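PDB 4XKY: dihydrodipicolinate synthase from Bacteroides thetaiotaomicron, which probably works as a Schiff-base-forming lyase of the DapA family, a tetrameric TIM-barrel aldolase whose name places it on the route to diaminopimelate and lysine. Local coordinates for residues D20-E25 and M60-N65; P11-L16 and Q28-H33. All blocks are in the same frame, centred on the assembly; numbering follows the deposited sequence.

Interaction 1 (D20-E25 and M60-N65); sequences DVLDVE and MEMIKN
Leu22, on the short strand 21-22 that leads into helix 24-36, reaches across to helix 56-70 and has the largest share of the buried surface. Its CG stands anti to the backbone N (chi1 -172°), which carries CG toward the helix, and chi2 near 70° then spreads the two methyls over it. CD2 settles 3.6 Å from Asn65 ND2 and 3.8 Å from Glu61 O. CD1 comes within 4.2 Å of Met62 SD, the two side chains crossing nearly at a right angle. The side chains of Asn65 and Leu22 slide past each other in opposite directions, and Asn65 folds back on its own helix. Its ND2 donates to Glu61 O one turn earlier (3.0 Å, 166° at the hydrogen), arriving above the carbonyl plane, and the same oxygen accepts the backbone N of Asn65. That bond and one from Arg68 to OD1 fix the rotation of the amide, whose OD1 lies 3.7 Å from Val24 CG1. An alanine in place of this asparagine would probably loosen the packing of Leu22 and Val24, since the amide that touches both and its bonds to Glu61 O and Arg68 are removed. Glu61, extended beyond CG, brings OE1 of its carboxylate to Leu22 CB; a water accepts from Leu22 N at 2.8 Å and donates to Glu61 OE1. No direct hydrogen bond joins the segments, so strand 21-22 and the start of helix 24-36 meet helix 56-70 through Leu22 and Val24 packed against Asn65 and Met62, with one water bridge that gives the backbone N-H of Leu22 an acceptor.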
loop_
_atom_site.group_PDB
_atom_site.type_symbol
_atom_site.label_atom_id
_atom_site.label_comp_id
_atom_site.label_asym_id
_atom_site.label_seq_id
_atom_site.Cartn_x
_atom_site.Cartn_y
_atom_site.Cartn_z
ATOM N N ASP A 20 5.193 -32.103 -3.432
ATOM C CA ASP A 20 4.101 -32.645 -2.636
ATOM C C ASP A 20 4.514 -33.891 -1.872
ATOM O O ASP A 20 3.671 -34.743 -1.615
ATOM C CB ASP A 20 2.922 -33.020 -3.537
ATOM C CG ASP A 20 1.590 -32.949 -2.798
ATOM O OD1 ASP A 20 1.454 -32.169 -1.832
ATOM O OD2 ASP A 20 0.661 -33.642 -3.192
ATOM N N VAL A 21 5.794 -34.012 -1.505
ATOM C CA VAL A 21 6.274 -35.236 -0.802
ATOM C C VAL A 21 7.076 -34.787 0.391
ATOM O O VAL A 21 8.043 -34.048 0.236
ATOM C CB VAL A 21 7.201 -36.134 -1.676
ATOM C CG1 VAL A 21 7.698 -37.375 -0.891
ATOM C CG2 VAL A 21 6.492 -36.590 -2.934
ATOM N N LEU A 22 6.685 -35.253 1.566
ATOM C CA LEU A 22 7.333 -34.889 2.813
ATOM C C LEU A 22 8.646 -35.671 2.996
ATOM O O LEU A 22 8.678 -36.871 2.774
ATOM C CB LEU A 22 6.389 -35.194 3.988
ATOM C CG LEU A 22 6.795 -34.711 5.399
ATOM C CD1 LEU A 22 6.713 -33.193 5.526
ATOM C CD2 LEU A 22 5.928 -35.366 6.475
ATOM N N ASP A 23 9.705 -34.977 3.414
ATOM C CA ASP A 23 10.999 -35.599 3.796
ATOM C C ASP A 23 10.954 -36.037 5.256
ATOM O O ASP A 23 11.348 -35.297 6.171
ATOM C CB ASP A 23 12.151 -34.614 3.592
ATOM C CG ASP A 23 13.505 -35.147 4.099
ATOM O OD1 ASP A 23 13.688 -36.374 4.266
ATOM O OD2 ASP A 23 14.391 -34.320 4.352
ATOM N N VAL A 24 10.464 -37.244 5.480
ATOM C CA VAL A 24 10.237 -37.714 6.854
ATOM C C VAL A 24 11.537 -37.894 7.620
ATOM O O VAL A 24 11.623 -37.540 8.775
ATOM C CB VAL A 24 9.427 -39.013 6.894
ATOM C CG1 VAL A 24 9.274 -39.474 8.338
ATOM C CG2 VAL A 24 8.049 -38.787 6.270
ATOM N N GLU A 25 12.552 -38.438 6.971
ATOM C CA GLU A 25 13.809 -38.670 7.640
ATOM C C GLU A 25 14.475 -37.369 8.032
ATOM O O GLU A 25 15.018 -37.270 9.116
ATOM C CB GLU A 25 14.733 -39.516 6.763
ATOM C CG GLU A 25 14.148 -40.909 6.545
ATOM C CD GLU A 25 15.173 -42.021 6.566
ATOM O OE1 GLU A 25 15.309 -42.705 5.530
ATOM O OE2 GLU A 25 15.833 -42.219 7.616
ATOM N N MET A 60 -1.340 -31.889 6.371
ATOM C CA MET A 60 -1.774 -32.915 7.327
ATOM C C MET A 60 -0.649 -33.873 7.696
ATOM O O MET A 60 -0.484 -34.200 8.864
ATOM C CB MET A 60 -2.999 -33.668 6.829
ATOM C CG MET A 60 -4.220 -32.761 6.820
ATOM S SD MET A 60 -5.813 -33.452 6.310
ATOM C CE MET A 60 -5.398 -34.408 4.852
ATOM N N GLU A 61 0.145 -34.284 6.717
ATOM C CA GLU A 61 1.288 -35.141 6.989
ATOM C C GLU A 61 2.330 -34.467 7.880
ATOM O O GLU A 61 2.924 -35.121 8.721
ATOM C CB GLU A 61 1.918 -35.617 5.695
ATOM C CG GLU A 61 0.959 -36.475 4.894
ATOM C CD GLU A 61 1.555 -37.016 3.613
ATOM O OE1 GLU A 61 2.690 -36.630 3.257
ATOM O OE2 GLU A 61 0.863 -37.809 2.944
ATOM N N MET A 62 2.537 -33.166 7.713
ATOM C CA MET A 62 3.492 -32.477 8.546
ATOM C C MET A 62 3.025 -32.506 9.992
ATOM O O MET A 62 3.812 -32.746 10.877
ATOM C CB MET A 62 3.681 -31.037 8.106
ATOM C CG MET A 62 4.657 -30.199 8.949
ATOM S SD MET A 62 6.340 -30.868 8.978
ATOM C CE MET A 62 7.163 -29.654 9.998
ATOM N N ILE A 63 1.746 -32.218 10.221
ATOM C CA ILE A 63 1.182 -32.259 11.551
ATOM C C ILE A 63 1.313 -33.646 12.185
ATOM O O ILE A 63 1.794 -33.765 13.312
ATOM C CB ILE A 63 -0.292 -31.846 11.508
ATOM C CG1 ILE A 63 -0.392 -30.354 11.193
ATOM C CG2 ILE A 63 -1.012 -32.135 12.827
ATOM C CD1 ILE A 63 -1.770 -29.931 10.736
ATOM N N LYS A 64 0.858 -34.675 11.469
ATOM C CA LYS A 64 0.884 -36.045 11.978
ATOM C C LYS A 64 2.303 -36.493 12.286
ATOM O O LYS A 64 2.588 -36.905 13.401
ATOM C CB LYS A 64 0.272 -37.032 10.986
ATOM C CG LYS A 64 -1.221 -36.865 10.690
ATOM C CD LYS A 64 -1.755 -38.135 10.005
ATOM C CE LYS A 64 -2.823 -37.894 8.943
ATOM N NZ LYS A 64 -2.236 -37.450 7.641
ATOM N N ASN A 65 3.204 -36.420 11.316
ATOM C CA ASN A 65 4.602 -36.805 11.596
ATOM C C ASN A 65 5.258 -35.993 12.709
ATOM O O ASN A 65 6.014 -36.547 13.504
ATOM C CB ASN A 65 5.472 -36.748 10.336
ATOM C CG ASN A 65 5.241 -37.921 9.433
ATOM O OD1 ASN A 65 5.863 -38.974 9.589
ATOM N ND2 ASN A 65 4.296 -37.776 8.516
HETATM O O HOH W 1 4.461 -37.010 1.596
#

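Interaction 2 (P11-L16 and Q28-H33); sequences PLVTPL and QRLIEH
The CD2 methyl of Leu30 is the point on which the loop 11-16 converges. Val13 CG2 touches it at 3.7 Å, crossing the leucine at about a right angle; Leu12 CG lies 4.1 Å from the same methyl, its side chain sliding past in the opposite direction, and Pro15 CG stands more loosely at 4.5 Å. Leu30 reaches the loop because CG is anti to the backbone N (chi1 177°), pointing the side chain off helix 24-36. One residue on, Ile31 meets the CD2 branch of Leu12: CG1 approaches Leu12 CD2 at 3.8 Å, again nearly perpendicular. In Val13, with CG1 anti to the carbonyl carbon (chi1 -61°), CG2 falls in the crowded position between the backbone N and the carbonyl carbon, and this is the branch that faces Leu30.

Farther out, strand 42-44 supports the pair Leu12 and Ile31 through Leu42, and Leu12 is also tied to Phe43 by backbone hydrogen bonding. Helix 257-268 packs on Val13 through Leu262 and Leu266. Thr14, turned from the helix, bonds through OG1 to Gly49 O, next to Thr48, a predicted pyruvate-binding residue about 4 Å from the side chain of Val13. Across the two segments the contact is wholly apolar and buried: the loop following the first barrel strand is seated on helix 24-36 by apolar packing, with no hydrogen bond, while its polar groups bond with other parts of the barrel.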
loop_
_atom_site.group_PDB
_atom_site.type_symbol
_atom_site.label_atom_id
_atom_site.label_comp_id
_atom_site.label_asym_id
_atom_site.label_seq_id
_atom_site.Cartn_x
_atom_site.Cartn_y
_atom_site.Cartn_z
ATOM N N PRO A 11 9.796 -21.982 14.341
ATOM C CA PRO A 11 8.881 -22.288 13.269
ATOM C C PRO A 11 9.592 -23.255 12.328
ATOM O O PRO A 11 10.452 -22.852 11.523
ATOM C CB PRO A 11 8.637 -20.923 12.610
ATOM C CG PRO A 11 9.924 -20.182 12.818
ATOM C CD PRO A 11 10.588 -20.778 14.054
ATOM N N LEU A 12 9.265 -24.534 12.460
ATOM C CA LEU A 12 9.911 -25.550 11.650
ATOM C C LEU A 12 9.702 -25.320 10.157
ATOM O O LEU A 12 8.627 -24.948 9.724
ATOM C CB LEU A 12 9.409 -26.947 12.002
ATOM C CG LEU A 12 10.057 -27.661 13.188
ATOM C CD1 LEU A 12 9.790 -26.867 14.442
ATOM C CD2 LEU A 12 9.457 -29.036 13.358
ATOM N N VAL A 13 10.749 -25.574 9.371
ATOM C CA VAL A 13 10.581 -25.767 7.946
ATOM C C VAL A 13 9.799 -27.066 7.764
ATOM O O VAL A 13 9.775 -27.922 8.670
ATOM C CB VAL A 13 11.931 -25.809 7.176
ATOM C CG1 VAL A 13 12.696 -24.506 7.340
ATOM C CG2 VAL A 13 12.814 -26.939 7.636
ATOM N N THR A 14 9.103 -27.166 6.633
ATOM C CA THR A 14 8.427 -28.383 6.233
ATOM C C THR A 14 9.403 -29.007 5.242
ATOM O O THR A 14 9.497 -28.565 4.113
ATOM C CB THR A 14 7.038 -28.100 5.603
ATOM O OG1 THR A 14 6.197 -27.393 6.544
ATOM C CG2 THR A 14 6.358 -29.411 5.192
ATOM N N PRO A 15 10.198 -29.990 5.688
ATOM C CA PRO A 15 11.182 -30.593 4.772
ATOM C C PRO A 15 10.485 -31.433 3.734
ATOM O O PRO A 15 9.537 -32.155 4.059
ATOM C CB PRO A 15 12.069 -31.442 5.669
ATOM C CG PRO A 15 11.546 -31.318 7.055
ATOM C CD PRO A 15 10.224 -30.598 7.024
ATOM N N LEU A 16 10.932 -31.279 2.494
ATOM C CA LEU A 16 10.317 -31.872 1.318
ATOM C C LEU A 16 11.309 -32.683 0.498
ATOM O O LEU A 16 12.491 -32.322 0.394
ATOM C CB LEU A 16 9.805 -30.750 0.439
ATOM C CG LEU A 16 8.778 -29.845 1.097
ATOM C CD1 LEU A 16 8.430 -28.765 0.085
ATOM C CD2 LEU A 16 7.543 -30.649 1.522
ATOM N N GLN A 28 12.605 -35.918 11.095
ATOM C CA GLN A 28 13.095 -36.564 12.317
ATOM C C GLN A 28 14.426 -35.993 12.750
ATOM O O GLN A 28 14.578 -35.619 13.905
ATOM C CB GLN A 28 13.213 -38.069 12.134
ATOM C CG GLN A 28 11.838 -38.700 11.972
ATOM C CD GLN A 28 11.838 -40.159 11.551
ATOM O OE1 GLN A 28 12.891 -40.762 11.331
ATOM N NE2 GLN A 28 10.640 -40.740 11.461
ATOM N N ARG A 29 15.382 -35.889 11.832
ATOM C CA ARG A 29 16.671 -35.289 12.199
ATOM C C ARG A 29 16.477 -33.859 12.685
ATOM O O ARG A 29 17.109 -33.462 13.658
ATOM C CB ARG A 29 17.698 -35.316 11.065
ATOM C CG ARG A 29 18.410 -36.652 10.878
ATOM C CD ARG A 29 19.518 -36.542 9.834
ATOM N NE ARG A 29 18.950 -36.275 8.510
ATOM C CZ ARG A 29 18.541 -37.210 7.660
ATOM N NH1 ARG A 29 18.661 -38.506 7.953
ATOM N NH2 ARG A 29 18.040 -36.854 6.492
ATOM N N LEU A 30 15.611 -33.091 12.011
ATOM C CA LEU A 30 15.379 -31.693 12.398
ATOM C C LEU A 30 14.838 -31.612 13.811
ATOM O O LEU A 30 15.337 -30.838 14.623
ATOM C CB LEU A 30 14.424 -31.004 11.416
ATOM C CG LEU A 30 13.989 -29.560 11.687
ATOM C CD1 LEU A 30 15.153 -28.582 11.685
ATOM C CD2 LEU A 30 12.939 -29.119 10.678
ATOM N N ILE A 31 13.819 -32.411 14.107
ATOM C CA ILE A 31 13.195 -32.370 15.419
ATOM C C ILE A 31 14.117 -32.855 16.552
ATOM O O ILE A 31 14.114 -32.264 17.629
ATOM C CB ILE A 31 11.842 -33.111 15.436
ATOM C CG1 ILE A 31 10.817 -32.343 14.594
ATOM C CG2 ILE A 31 11.326 -33.274 16.873
ATOM C CD1 ILE A 31 9.604 -33.169 14.235
ATOM N N GLU A 32 14.893 -33.912 16.327
ATOM C CA GLU A 32 15.879 -34.336 17.316
ATOM C C GLU A 32 16.886 -33.205 17.540
ATOM O O GLU A 32 17.237 -32.907 18.659
ATOM C CB GLU A 32 16.609 -35.621 16.888
ATOM C CG GLU A 32 15.741 -36.887 16.819
ATOM C CD GLU A 32 15.012 -37.204 18.117
ATOM O OE1 GLU A 32 15.524 -36.826 19.192
ATOM O OE2 GLU A 32 13.917 -37.815 18.078
ATOM N N HIS A 33 17.327 -32.562 16.466
ATOM C CA HIS A 33 18.313 -31.469 16.540
ATOM C C HIS A 33 17.765 -30.297 17.376
ATOM O O HIS A 33 18.475 -29.711 18.186
ATOM C CB HIS A 33 18.646 -31.067 15.098
ATOM C CG HIS A 33 19.412 -29.795 14.931
ATOM N ND1 HIS A 33 20.746 -29.670 15.259
ATOM C CD2 HIS A 33 19.065 -28.629 14.335
ATOM C CE1 HIS A 33 21.174 -28.468 14.922
ATOM N NE2 HIS A 33 20.173 -27.815 14.357
#

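From the N terminus, the chain leaves strand 7-8, passes through 11-16, turns by way of 20-25 into helix 24-36, and there 28-33 closes interaction 2 as a short loop. It then forms strand 42-44 and reaches helix 56-70, where 60-65 closes interaction 1 back onto 20-25. The segments alternate, so the two loops cross, and both use helix 24-36. Their centres lie 10 Å apart and they touch: Asp23 N is 2.9 Å from Pro15 O, a probable hydrogen bond, and Met62 CE packs on Val13 O. Together they tie the loop after the first strand to the first two barrel helices.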